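Local coordinates for protein SusD homolog (Bacteroides thetaiotaomicron VPI-5482, PDB 3IV0) that probably binds sugars at the outer membrane, as a SusD-family protein of a gut bacterium, although its own ligand is not known, at residues Arg229-Leu234 and Ala375-Ala380; Glu236-Asn241 and Ala368-Leu373. All coordinates share one frame; numbering follows the deposited sequence. Where two conformers were deposited one is given.

Contact 1 (Arg229-Leu234 and Ala375-Ala380); sequences RNVVSL and AEALAA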
loop_
_atom_site.group_PDB
_atom_site.type_symbol
_atom_site.label_atom_id
_atom_site.label_comp_id
_atom_site.label_asym_id
_atom_site.label_seq_id
_atom_site.Cartn_x
_atom_site.Cartn_y
_atom_site.Cartn_z
ATOM N N ARG A 229 12.902 -17.241 0.716
ATOM C CA ARG A 229 12.958 -18.078 -0.464
ATOM C C ARG A 229 11.692 -17.989 -1.292
ATOM O O ARG A 229 11.702 -18.050 -2.536
ATOM C CB ARG A 229 13.278 -19.539 -0.073
ATOM C CG ARG A 229 14.710 -19.766 0.308
ATOM C CD ARG A 229 14.931 -21.239 0.664
ATOM N NE ARG A 229 16.328 -21.468 0.991
ATOM C CZ ARG A 229 16.783 -22.578 1.555
ATOM N NH1 ARG A 229 15.951 -23.571 1.845
ATOM N NH2 ARG A 229 18.072 -22.693 1.823
ATOM N N ASN A 230 10.552 -17.895 -0.609
ATOM C CA ASN A 230 9.290 -17.719 -1.299
ATOM C C ASN A 230 9.306 -16.427 -2.108
ATOM O O ASN A 230 8.824 -16.373 -3.215
ATOM C CB ASN A 230 8.127 -17.648 -0.307
ATOM C CG ASN A 230 7.804 -18.982 0.363
ATOM O OD1 ASN A 230 8.272 -20.057 -0.063
ATOM N ND2 ASN A 230 7.014 -18.907 1.429
ATOM N N VAL A 231 9.834 -15.359 -1.532
ATOM C CA VAL A 231 9.876 -14.077 -2.246
ATOM C C VAL A 231 10.767 -14.191 -3.463
ATOM O O VAL A 231 10.444 -13.671 -4.536
ATOM C CB VAL A 231 10.351 -12.933 -1.368
ATOM C CG1 VAL A 231 10.530 -11.656 -2.170
ATOM C CG2 VAL A 231 9.387 -12.697 -0.207
ATOM N N VAL A 232 11.906 -14.880 -3.332
ATOM C CA VAL A 232 12.776 -15.105 -4.503
ATOM C C VAL A 232 12.061 -15.892 -5.599
ATOM O O VAL A 232 12.134 -15.553 -6.793
ATOM C CB VAL A 232 14.076 -15.792 -4.078
ATOM C CG1 VAL A 232 14.887 -16.234 -5.289
ATOM C CG2 VAL A 232 14.890 -14.862 -3.166
ATOM N N SER A 233 11.346 -16.938 -5.194
ATOM C CA SER A 233 10.540 -17.710 -6.131
ATOM C C SER A 233 9.538 -16.819 -6.868
ATOM O O SER A 233 9.382 -16.893 -8.080
ATOM C CB SER A 233 9.778 -18.823 -5.398
ATOM O OG SER A 233 9.005 -19.608 -6.289
ATOM N N LEU A 234 8.854 -15.986 -6.102
ATOM C CA LEU A 234 7.866 -15.070 -6.643
ATOM C C LEU A 234 8.504 -14.056 -7.585
ATOM O O LEU A 234 7.944 -13.691 -8.621
ATOM C CB LEU A 234 7.159 -14.368 -5.484
ATOM C CG LEU A 234 6.144 -15.281 -4.775
ATOM C CD1 LEU A 234 5.819 -14.720 -3.434
ATOM C CD2 LEU A 234 4.879 -15.439 -5.671
ATOM N N ALA A 375 14.968 -7.938 -4.702
ATOM C CA ALA A 375 16.336 -7.649 -4.293
ATOM C C ALA A 375 16.509 -7.800 -2.785
ATOM O O ALA A 375 17.523 -8.341 -2.322
ATOM C CB ALA A 375 16.729 -6.251 -4.717
ATOM N N GLU A 376 15.583 -7.270 -1.990
ATOM C CA GLU A 376 15.678 -7.343 -0.555
ATOM C C GLU A 376 15.784 -8.781 -0.085
ATOM O O GLU A 376 16.598 -9.102 0.788
ATOM C CB GLU A 376 14.427 -6.694 0.046
ATOM C CG GLU A 376 14.318 -6.817 1.535
ATOM C CD GLU A 376 13.079 -6.173 2.100
ATOM O OE1 GLU A 376 12.518 -5.297 1.440
ATOM O OE2 GLU A 376 12.697 -6.554 3.236
ATOM N N ALA A 377 14.951 -9.667 -0.612
ATOM C CA ALA A 377 14.933 -11.068 -0.208
ATOM C C ALA A 377 16.231 -11.739 -0.593
ATOM O O ALA A 377 16.803 -12.504 0.189
ATOM C CB ALA A 377 13.707 -11.829 -0.803
ATOM N N LEU A 378 16.697 -11.493 -1.796
ATOM C CA LEU A 378 17.986 -12.069 -2.227
ATOM C C LEU A 378 19.092 -11.603 -1.314
ATOM O O LEU A 378 19.936 -12.417 -0.873
ATOM C CB LEU A 378 18.326 -11.645 -3.637
ATOM C CG LEU A 378 17.615 -12.408 -4.724
ATOM C CD1 LEU A 378 17.871 -11.706 -6.054
ATOM C CD2 LEU A 378 18.111 -13.865 -4.751
ATOM N N ALA A 379 19.146 -10.300 -1.029
ATOM C CA ALA A 379 20.195 -9.786 -0.193
ATOM C C ALA A 379 20.139 -10.383 1.210
ATOM O O ALA A 379 21.168 -10.704 1.819
ATOM C CB ALA A 379 20.160 -8.266 -0.160
ATOM N N ALA A 380 18.944 -10.659 1.708
ATOM C CA ALA A 380 18.796 -11.167 3.077
ATOM C C ALA A 380 19.255 -12.602 3.119
ATOM O O ALA A 380 19.858 -13.026 4.117
ATOM C CB ALA A 380 17.309 -11.043 3.544
#

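Contact 2 (Glu236-Asn241 and Ala368-Leu373); sequences EELERN and AGALLL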
loop_
_atom_site.group_PDB
_atom_site.type_symbol
_atom_site.label_atom_id
_atom_site.label_comp_id
_atom_site.label_asym_id
_atom_site.label_seq_id
_atom_site.Cartn_x
_atom_site.Cartn_y
_atom_site.Cartn_z
ATOM N N GLU A 236 11.230 -14.581 -9.384
ATOM C CA GLU A 236 11.558 -15.332 -10.580
ATOM C C GLU A 236 10.321 -15.477 -11.449
ATOM O O GLU A 236 10.388 -15.328 -12.665
ATOM C CB GLU A 236 12.138 -16.700 -10.186
ATOM C CG GLU A 236 13.539 -16.593 -9.620
ATOM C CD GLU A 236 14.070 -17.852 -8.940
ATOM O OE1 GLU A 236 13.319 -18.820 -8.747
ATOM O OE2 GLU A 236 15.258 -17.832 -8.560
ATOM N N GLU A 237 9.171 -15.715 -10.838
ATOM C CA GLU A 237 7.921 -15.785 -11.583
ATOM C C GLU A 237 7.512 -14.426 -12.152
ATOM O O GLU A 237 7.102 -14.339 -13.315
ATOM C CB GLU A 237 6.800 -16.356 -10.714
ATOM C CG GLU A 237 5.428 -16.418 -11.395
ATOM C CD GLU A 237 5.382 -17.337 -12.580
ATOM O OE1 GLU A 237 6.241 -18.230 -12.709
ATOM O OE2 GLU A 237 4.472 -17.175 -13.403
ATOM N N LEU A 238 7.640 -13.366 -11.353
ATOM C CA LEU A 238 7.358 -12.020 -11.840
ATOM C C LEU A 238 8.117 -11.738 -13.128
ATOM O O LEU A 238 7.587 -11.132 -14.065
ATOM C CB LEU A 238 7.750 -11.012 -10.782
ATOM C CG LEU A 238 7.539 -9.551 -11.155
ATOM C CD1 LEU A 238 6.071 -9.273 -11.337
ATOM C CD2 LEU A 238 8.187 -8.649 -10.095
ATOM N N GLU A 239 9.363 -12.181 -13.188
ATOM C CA GLU A 239 10.225 -11.880 -14.318
ATOM C C GLU A 239 9.967 -12.772 -15.523
ATOM O O GLU A 239 10.667 -12.656 -16.535
ATOM C CB GLU A 239 11.679 -11.944 -13.879
ATOM C CG GLU A 239 12.052 -10.764 -12.986
ATOM C CD GLU A 239 11.776 -9.445 -13.677
ATOM O OE1 GLU A 239 12.641 -8.968 -14.446
ATOM O OE2 GLU A 239 10.671 -8.904 -13.500
ATOM N N ARG A 240 8.956 -13.612 -15.451
ATOM C CA ARG A 240 8.446 -14.350 -16.624
ATOM C C ARG A 240 7.288 -13.612 -17.323
ATOM O O ARG A 240 6.608 -14.148 -18.215
ATOM C CB ARG A 240 7.990 -15.752 -16.200
ATOM C CG ARG A 240 9.130 -16.600 -15.672
ATOM C CD ARG A 240 8.723 -17.999 -15.245
ATOM N NE ARG A 240 9.899 -18.628 -14.664
ATOM C CZ ARG A 240 10.046 -18.989 -13.395
ATOM N NH1 ARG A 240 9.055 -18.910 -12.501
ATOM N NH2 ARG A 240 11.204 -19.512 -13.033
ATOM N N ASN A 241 7.076 -12.360 -16.964
ATOM C CA ASN A 241 5.955 -11.595 -17.518
ATOM C C ASN A 241 6.102 -11.226 -19.008
ATOM O O ASN A 241 5.163 -10.713 -19.612
ATOM C CB ASN A 241 5.730 -10.324 -16.686
ATOM C CG ASN A 241 6.765 -9.260 -16.934
ATOM O OD1 ASN A 241 6.663 -8.537 -17.941
ATOM N ND2 ASN A 241 7.730 -9.084 -16.029
ATOM N N ALA A 368 8.527 -1.256 -9.832
ATOM C CA ALA A 368 9.781 -0.883 -9.185
ATOM C C ALA A 368 9.803 -1.395 -7.762
ATOM O O ALA A 368 10.846 -1.847 -7.269
ATOM C CB ALA A 368 9.991 0.659 -9.175
ATOM N N GLY A 369 8.675 -1.269 -7.063
ATOM C CA GLY A 369 8.570 -1.798 -5.699
ATOM C C GLY A 369 8.841 -3.281 -5.633
ATOM O O GLY A 369 9.593 -3.743 -4.760
ATOM N N ALA A 370 8.214 -4.046 -6.512
ATOM C CA ALA A 370 8.358 -5.486 -6.525
ATOM C C ALA A 370 9.780 -5.918 -6.842
ATOM O O ALA A 370 10.289 -6.821 -6.198
ATOM C CB ALA A 370 7.374 -6.098 -7.501
ATOM N N LEU A 371 10.444 -5.197 -7.731
ATOM C CA LEU A 371 11.844 -5.510 -8.014
ATOM C C LEU A 371 12.683 -5.302 -6.770
ATOM O O LEU A 371 13.631 -6.032 -6.533
ATOM C CB LEU A 371 12.367 -4.632 -9.176
ATOM C CG LEU A 371 11.751 -4.901 -10.522
ATOM C CD1 LEU A 371 12.290 -3.881 -11.538
ATOM C CD2 LEU A 371 12.018 -6.355 -10.981
ATOM N N LEU A 372 12.381 -4.259 -5.999
ATOM C CA LEU A 372 13.131 -3.994 -4.765
ATOM C C LEU A 372 12.839 -5.007 -3.702
ATOM O O LEU A 372 13.731 -5.373 -2.951
ATOM C CB LEU A 372 12.905 -2.569 -4.275
ATOM C CG LEU A 372 13.461 -1.461 -5.193
ATOM C CD1 LEU A 372 12.924 -0.089 -4.791
ATOM C CD2 LEU A 372 15.003 -1.476 -5.262
ATOM N N LEU A 373 11.619 -5.528 -3.622
ATOM C CA LEU A 373 11.325 -6.625 -2.694
ATOM C C LEU A 373 12.106 -7.887 -3.030
ATOM O O LEU A 373 12.596 -8.591 -2.155
ATOM C CB LEU A 373 9.833 -6.942 -2.679
ATOM C CG LEU A 373 8.867 -5.857 -2.177
ATOM C CD1 LEU A 373 7.446 -6.440 -2.159
ATOM C CD2 LEU A 373 9.292 -5.308 -0.810
#

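Contact 1 (Arg229-Leu234 and Ala375-Ala380)
Val231 and Val232 present their methyl groups to Ala377 and Leu378 where helix 224-238 crosses helix 367-381, two helices of the largely helical body of this SusD-family protein, whose family belongs to the TPR clan. The two local axes come within 8.5 Å of each other, and their N-to-C directions differ by 135°, nearer antiparallel than parallel. The small side chain of Ala377 is consistent with this spacing: the CA atoms of Val231 and Ala377 are 6.2 Å apart. No hydrogen bond or charge pair joins the segments, so the interface is built entirely from apolar side chains.

The tight part of the contact lies at Ala377. Its CB is directed at the valine helix and abuts CG1 of Val231 at 3.5 Å, closer than usual for two carbons. The Val231 torsion (chi1 174°) sets CG1 anti to the backbone N and beside the carbonyl carbon, on the side that faces the alanine. Val231 also touches Met210 and Asn213 of helix 202-219, so it takes part in packing against both helices. Tyr228, three residues earlier on helix 224-238, also touches Ala377.

A second part, at ordinary van der Waals spacing, lies one residue further along each helix. Leu378 sets out across the interface rather than into it, and its branched end then brings CD2 up to both Val232 methyls; the two side chains cross at about a right angle. Leu378 also touches Lys387, Ala388 and Leu391 of helix 385-398, linking the contact to a third helix. Neither polar neighbour reaches across: Glu376 forms a salt bridge with Arg435, and Asn230 hydrogen-bonds to Asn213 and Gln226. Val232 uses CG2 for both neighbours, at 3.7 Å from CD2 of Leu378 and 4.0 Å from CB of Ala377.

Contact 2 (Glu236-Asn241 and Ala368-Leu373)
Leu238 and Ala370 are the backbone positions that come nearest, with 8.5 Å between their CA atoms, so side chains must bridge the gap. Segment 368-373 is helical throughout, whereas the chain from Leu238 to Asn241 folds into a type I beta turn. Asn241 secures that turn twice on one acceptor: its backbone N reaches Leu238 O at 3.2 Å and its side-chain ND2 at 2.8 Å, the two donors coming from opposite faces of the carbonyl plane. The ND2 bond is fairly straight, 163° at the hydrogen.

Across the gap, CG of Leu238 stands anti to the backbone N (chi1 179°), which lets CD2 meet CB of Ala370 at 3.7 Å. The pair joins the C-terminal part of helix 224-238 to the N-terminal part of helix 367-381 within the helical body of the SusD fold, and Tyr245 also packs on Leu238. In Glu239 a bend at chi2 (-57°) brings the carboxylate to Leu371, and the two side chains cross at about a right angle; OE2 lies 3.8 Å from CD2 of Leu371, an apolar neighbour only. The polar partners of this carboxylate are Tyr367, hydrogen-bonded to OE2, and Arg394, salt-bridged to OE1, and Arg394 also touches Leu371. Arg240 NH1 forms a salt bridge with Glu237 OE1 at 2.9 Å, meeting the oxygen on its anti side, while Glu236 O sits over one face of the guanidinium; OE2 of Glu237 is salt-bridged to Arg202.

How the contacts relate
Both contacts join helix 224-238 to helix 367-381, and both are largely buried, with Val232 and Glu239 the partly exposed participants. Contact 2 is nested inside the chain loop closed by contact 1, as expected for helices running in roughly opposite directions; the two centres are 10 Å apart. Where the backbones approach closely, in contact 1, two valines, an alanine and a leucine make a wholly apolar contact. Where they stand further apart, in contact 2, a leucine spans the gap and a carboxylate with polar partners joins in. The contacts meet at 3.7 Å between CG1 of Val231 and O of Leu373.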